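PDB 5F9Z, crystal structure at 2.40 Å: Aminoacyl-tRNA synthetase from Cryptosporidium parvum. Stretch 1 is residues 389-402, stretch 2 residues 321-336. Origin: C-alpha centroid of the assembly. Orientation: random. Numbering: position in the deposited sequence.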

# COMPACT_ATOMS: atom_id res chain seq x y z
N PRO A 389 -4.95 35.34 4.85
CA PRO A 389 -5.91 36.19 4.14
C PRO A 389 -6.50 35.44 2.95
O PRO A 389 -5.87 34.57 2.35
CB PRO A 389 -5.06 37.38 3.68
CG PRO A 389 -3.91 37.40 4.63
CD PRO A 389 -3.62 35.97 4.95
N ILE A 390 -7.75 35.79 2.62
CA ILE A 390 -8.45 35.12 1.52
C ILE A 390 -7.68 35.29 0.22
O ILE A 390 -7.63 34.37 -0.61
CB ILE A 390 -9.89 35.65 1.41
CG1 ILE A 390 -10.70 35.25 2.65
CG2 ILE A 390 -10.57 35.14 0.15
CD1 ILE A 390 -12.12 35.78 2.66
N SER A 391 -7.06 36.45 0.03
CA SER A 391 -6.29 36.70 -1.19
C SER A 391 -5.03 35.85 -1.27
O SER A 391 -4.44 35.74 -2.35
CB SER A 391 -5.92 38.18 -1.29
OG SER A 391 -5.15 38.59 -0.17
N GLU A 392 -4.59 35.25 -0.16
CA GLU A 392 -3.41 34.40 -0.14
C GLU A 392 -3.74 32.92 -0.21
O GLU A 392 -2.82 32.10 -0.29
CB GLU A 392 -2.58 34.68 1.12
CG GLU A 392 -1.96 36.06 1.18
CD GLU A 392 -1.06 36.24 2.39
OE1 GLU A 392 -0.89 35.26 3.15
OE2 GLU A 392 -0.52 37.35 2.58
N LEU A 393 -5.02 32.55 -0.17
CA LEU A 393 -5.39 31.14 -0.13
C LEU A 393 -4.99 30.42 -1.41
O LEU A 393 -4.57 29.25 -1.37
CB LEU A 393 -6.89 31.00 0.11
CG LEU A 393 -7.38 31.39 1.50
CD1 LEU A 393 -8.90 31.35 1.56
CD2 LEU A 393 -6.77 30.48 2.54
N GLU A 394 -5.11 31.08 -2.56
CA GLU A 394 -4.78 30.45 -3.84
C GLU A 394 -3.34 29.97 -3.85
O GLU A 394 -3.03 28.92 -4.44
CB GLU A 394 -5.03 31.43 -4.98
CG GLU A 394 -4.67 30.89 -6.35
CD GLU A 394 -4.64 31.97 -7.42
OE1 GLU A 394 -4.56 33.16 -7.05
OE2 GLU A 394 -4.70 31.63 -8.62
N SER A 395 -2.43 30.71 -3.21
CA SER A 395 -1.02 30.38 -3.18
C SER A 395 -0.61 29.58 -1.95
O SER A 395 0.21 28.67 -2.05
CB SER A 395 -0.18 31.66 -3.25
OG SER A 395 1.19 31.39 -2.98
N LYS A 396 -1.18 29.90 -0.78
CA LYS A 396 -0.70 29.31 0.47
C LYS A 396 -1.20 27.88 0.66
O LYS A 396 -0.46 27.02 1.15
CB LYS A 396 -1.11 30.18 1.66
CG LYS A 396 -0.44 29.81 2.97
CD LYS A 396 0.88 30.55 3.13
CE LYS A 396 1.69 29.99 4.29
NZ LYS A 396 2.28 28.66 3.96
N ILE A 397 -2.45 27.62 0.30
CA ILE A 397 -3.08 26.32 0.58
C ILE A 397 -2.42 25.21 -0.22
O ILE A 397 -2.14 24.14 0.35
CB ILE A 397 -4.60 26.37 0.35
CG1 ILE A 397 -5.24 27.40 1.28
CG2 ILE A 397 -5.22 25.00 0.56
CD1 ILE A 397 -4.83 27.24 2.73
N PRO A 398 -2.16 25.37 -1.53
CA PRO A 398 -1.37 24.33 -2.22
C PRO A 398 0.00 24.12 -1.61
O PRO A 398 0.51 22.99 -1.63
CB PRO A 398 -1.28 24.87 -3.66
CG PRO A 398 -2.49 25.70 -3.81
CD PRO A 398 -2.68 26.37 -2.48
N LYS A 399 0.62 25.17 -1.06
CA LYS A 399 1.91 25.01 -0.40
C LYS A 399 1.76 24.23 0.91
O LYS A 399 2.61 23.39 1.23
CB LYS A 399 2.55 26.37 -0.14
CG LYS A 399 3.05 27.07 -1.39
CD LYS A 399 3.82 28.34 -1.04
CE LYS A 399 2.95 29.33 -0.30
NZ LYS A 399 3.69 30.59 0.02
N LEU A 400 0.70 24.51 1.67
CA LEU A 400 0.50 23.81 2.94
C LEU A 400 0.26 22.33 2.72
O LEU A 400 0.81 21.49 3.44
CB LEU A 400 -0.66 24.44 3.71
CG LEU A 400 -0.37 25.77 4.41
CD1 LEU A 400 -1.60 26.27 5.15
CD2 LEU A 400 0.81 25.62 5.36
N LEU A 401 -0.57 21.98 1.73
CA LEU A 401 -0.78 20.57 1.41
C LEU A 401 0.51 19.93 0.90
O LEU A 401 0.80 18.77 1.20
CB LEU A 401 -1.91 20.42 0.39
CG LEU A 401 -3.28 20.94 0.84
CD1 LEU A 401 -4.31 20.77 -0.27
CD2 LEU A 401 -3.73 20.23 2.11
N GLU A 402 1.29 20.69 0.12
CA GLU A 402 2.60 20.21 -0.31
C GLU A 402 3.51 19.98 0.89
O GLU A 402 4.18 18.95 0.99
CB GLU A 402 3.22 21.22 -1.27
CG GLU A 402 4.61 20.86 -1.76
CD GLU A 402 4.60 20.10 -3.06
OE1 GLU A 402 3.49 19.81 -3.57
OE2 GLU A 402 5.69 19.79 -3.59
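Stretch 2, residues 321-336: KICNEVECILKKAGVR

Stretch 2 enters as a helix already under way, running from Lys-321 to Lys-332 with the regular bonds of an alpha helix, such as Val-326 N to Ile-322 O at 2.9 Å. Ala-333 is the first residue to leave helical phi/psi. Gly-334 follows with a phi of 77°, a value that favours glycine by itself, and Val-335 and Arg-336 then continue in extended conformation. The turn is held by the bond from Val-335 N to Leu-330 O at 2.8 Å, while both bonds from Ala-333 N, to Ile-329 O at 3.1 Å and to Leu-330 O at 3.2 Å, are weak.

This helix lies across the helix of stretch 1 at a signed crossing angle of -61°, the two N-to-C directions diverging by the same 61°, and the axes approach to 9.3 Å. The chains therefore advance in broadly the same sense: Ile-390 lies nearest Val-326 (CA to CA 6.8 Å), Glu-394 nearest Ile-329 (CA to CA 6.1 Å), and Pro-398 nearest Val-335 (CA to CA 7.3 Å). The helix of stretch 1 is kinked at Pro-398, whose ring nitrogen carries no hydrogen and cannot bond to the preceding turn.

Apolar packing dominates the contact, which buries 514 Å² in all. At its early end, Ile-390 points toward stretch 2 and gives up the largest area of any residue here. Its CD1 meets Ile-322 CD1 at 3.8 Å, and its CG2 meets Ile-329 CD1 at 3.7 Å; a long branched side chain suits a place where it must reach more than one turn of the facing helix. Ile-322 starts sideways, but its end comes nearer. Leu-393 continues the packing, with CD1 3.7 Å from Val-326 CG1 and CB 4.2 Å from Leu-330 CD1. The compact, beta-branched Val-326 offers methyls close to its own backbone, whereas Leu-330 leaves its CA sideways and carries its methyl groups inward, also reaching Ile-397, whose CG1 lies 4.3 Å from Leu-330 CD1.

Beyond the helix end, the turn brings Val-335 back against stretch 1. Its CG2 lies 4.1 Å from Ile-397 CG2 and its CG1 3.9 Å from Leu-401 CD1, so Val-335 packs between two residues one helical turn apart, each of its methyls within reach of both. Ala-333 has only a methyl to offer, and its CB sits 4.3 Å from Pro-398 CG, an apolar fit at a partly exposed edge.

Contacts with polar residues or backbone are van der Waals in character, for no hydrogen bond or salt bridge joins the stretches. Ile-329 CG2 approaches Glu-394 N at 3.8 Å, and Ala-333 CB lies 4.3 Å from Glu-394 O. Glu-325 CD comes within 3.9 Å of Ile-390 CG2, while its carboxylate oxygens are hydrogen-bonded elsewhere in the structure. Within stretch 2, Lys-331 NZ and Glu-327 OE2 form a salt bridge at 3.5 Å, one turn apart and out of reach of stretch 1, where long charged side chains can remain in solvent.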

# COMPACT_ATOMS: atom_id res chain seq x y z
N LYS A 321 -21.26 33.66 2.15
CA LYS A 321 -20.58 34.24 1.00
C LYS A 321 -19.07 34.09 1.11
O LYS A 321 -18.38 33.87 0.10
CB LYS A 321 -20.98 35.71 0.86
CG LYS A 321 -20.48 36.40 -0.39
CD LYS A 321 -21.08 37.79 -0.49
CE LYS A 321 -20.32 38.67 -1.46
NZ LYS A 321 -20.12 40.04 -0.89
N ILE A 322 -18.53 34.21 2.33
CA ILE A 322 -17.10 34.01 2.52
C ILE A 322 -16.72 32.55 2.32
O ILE A 322 -15.70 32.24 1.69
CB ILE A 322 -16.67 34.53 3.91
CG1 ILE A 322 -16.72 36.05 3.95
CG2 ILE A 322 -15.28 34.03 4.27
CD1 ILE A 322 -15.79 36.72 2.96
N CYS A 323 -17.53 31.63 2.84
CA CYS A 323 -17.25 30.21 2.67
C CYS A 323 -17.33 29.81 1.20
O CYS A 323 -16.50 29.03 0.72
CB CYS A 323 -18.22 29.38 3.51
SG CYS A 323 -18.10 29.66 5.29
N ASN A 324 -18.32 30.33 0.47
CA ASN A 324 -18.41 30.04 -0.95
C ASN A 324 -17.23 30.63 -1.71
O ASN A 324 -16.72 30.02 -2.66
CB ASN A 324 -19.73 30.56 -1.52
CG ASN A 324 -20.93 29.76 -1.04
OD1 ASN A 324 -20.79 28.62 -0.58
ND2 ASN A 324 -22.11 30.34 -1.16
N GLU A 325 -16.79 31.83 -1.32
CA GLU A 325 -15.63 32.43 -1.96
C GLU A 325 -14.37 31.60 -1.71
O GLU A 325 -13.60 31.34 -2.64
CB GLU A 325 -15.43 33.86 -1.46
CG GLU A 325 -14.14 34.52 -1.93
CD GLU A 325 -14.00 35.95 -1.47
OE1 GLU A 325 -13.38 36.75 -2.19
OE2 GLU A 325 -14.52 36.28 -0.38
N VAL A 326 -14.16 31.18 -0.47
CA VAL A 326 -13.01 30.34 -0.15
C VAL A 326 -13.11 29.00 -0.87
O VAL A 326 -12.12 28.49 -1.41
CB VAL A 326 -12.89 30.15 1.38
CG1 VAL A 326 -11.81 29.14 1.71
CG2 VAL A 326 -12.59 31.48 2.05
N GLU A 327 -14.31 28.41 -0.89
CA GLU A 327 -14.49 27.14 -1.59
C GLU A 327 -14.25 27.30 -3.09
O GLU A 327 -13.70 26.40 -3.73
CB GLU A 327 -15.90 26.60 -1.34
CG GLU A 327 -16.17 25.24 -1.97
CD GLU A 327 -17.61 24.80 -1.81
OE1 GLU A 327 -18.49 25.68 -1.72
OE2 GLU A 327 -17.86 23.58 -1.79
N CYS A 328 -14.66 28.43 -3.66
CA CYS A 328 -14.42 28.67 -5.08
C CYS A 328 -12.94 28.84 -5.38
O CYS A 328 -12.45 28.34 -6.40
CB CYS A 328 -15.21 29.90 -5.54
SG CYS A 328 -14.92 30.36 -7.27
N ILE A 329 -12.21 29.53 -4.50
CA ILE A 329 -10.78 29.71 -4.69
C ILE A 329 -10.06 28.37 -4.60
O ILE A 329 -9.16 28.08 -5.40
CB ILE A 329 -10.23 30.72 -3.67
CG1 ILE A 329 -10.80 32.12 -3.94
CG2 ILE A 329 -8.71 30.75 -3.71
CD1 ILE A 329 -10.39 33.15 -2.92
N LEU A 330 -10.45 27.53 -3.64
CA LEU A 330 -9.78 26.25 -3.48
C LEU A 330 -10.15 25.27 -4.58
O LEU A 330 -9.31 24.45 -4.99
CB LEU A 330 -10.11 25.66 -2.11
CG LEU A 330 -9.14 25.98 -0.97
CD1 LEU A 330 -8.96 27.48 -0.78
CD2 LEU A 330 -9.61 25.34 0.32
N LYS A 331 -11.39 25.32 -5.08
CA LYS A 331 -11.77 24.48 -6.21
C LYS A 331 -10.97 24.85 -7.46
O LYS A 331 -10.51 23.97 -8.19
CB LYS A 331 -13.27 24.60 -6.48
CG LYS A 331 -14.10 23.50 -5.84
CD LYS A 331 -15.58 23.67 -6.18
CE LYS A 331 -16.37 22.41 -5.87
NZ LYS A 331 -16.19 21.98 -4.45
N LYS A 332 -10.80 26.15 -7.71
CA LYS A 332 -10.02 26.58 -8.86
C LYS A 332 -8.54 26.23 -8.73
O LYS A 332 -7.86 26.10 -9.75
CB LYS A 332 -10.17 28.09 -9.05
N ALA A 333 -8.04 26.05 -7.51
CA ALA A 333 -6.66 25.69 -7.27
C ALA A 333 -6.44 24.18 -7.23
O ALA A 333 -5.34 23.74 -6.88
CB ALA A 333 -6.16 26.32 -5.96
N GLY A 334 -7.45 23.39 -7.59
CA GLY A 334 -7.32 21.95 -7.57
C GLY A 334 -7.40 21.31 -6.21
O GLY A 334 -7.06 20.13 -6.07
N VAL A 335 -7.84 22.04 -5.19
CA VAL A 335 -7.94 21.52 -3.83
C VAL A 335 -9.34 20.93 -3.64
O VAL A 335 -10.34 21.56 -4.01
CB VAL A 335 -7.66 22.62 -2.80
CG1 VAL A 335 -7.85 22.08 -1.38
CG2 VAL A 335 -6.24 23.16 -2.98
N ARG A 336 -9.40 19.73 -3.07
CA ARG A 336 -10.68 19.10 -2.74
C ARG A 336 -11.18 19.70 -1.44
O ARG A 336 -10.58 19.50 -0.37
CB ARG A 336 -10.52 17.59 -2.64
CG ARG A 336 -10.18 16.92 -3.97
CD ARG A 336 -10.05 15.42 -3.83
NE ARG A 336 -8.96 15.04 -2.94
CZ ARG A 336 -7.70 14.87 -3.33
NH1 ARG A 336 -7.37 15.04 -4.60
NH2 ARG A 336 -6.77 14.52 -2.45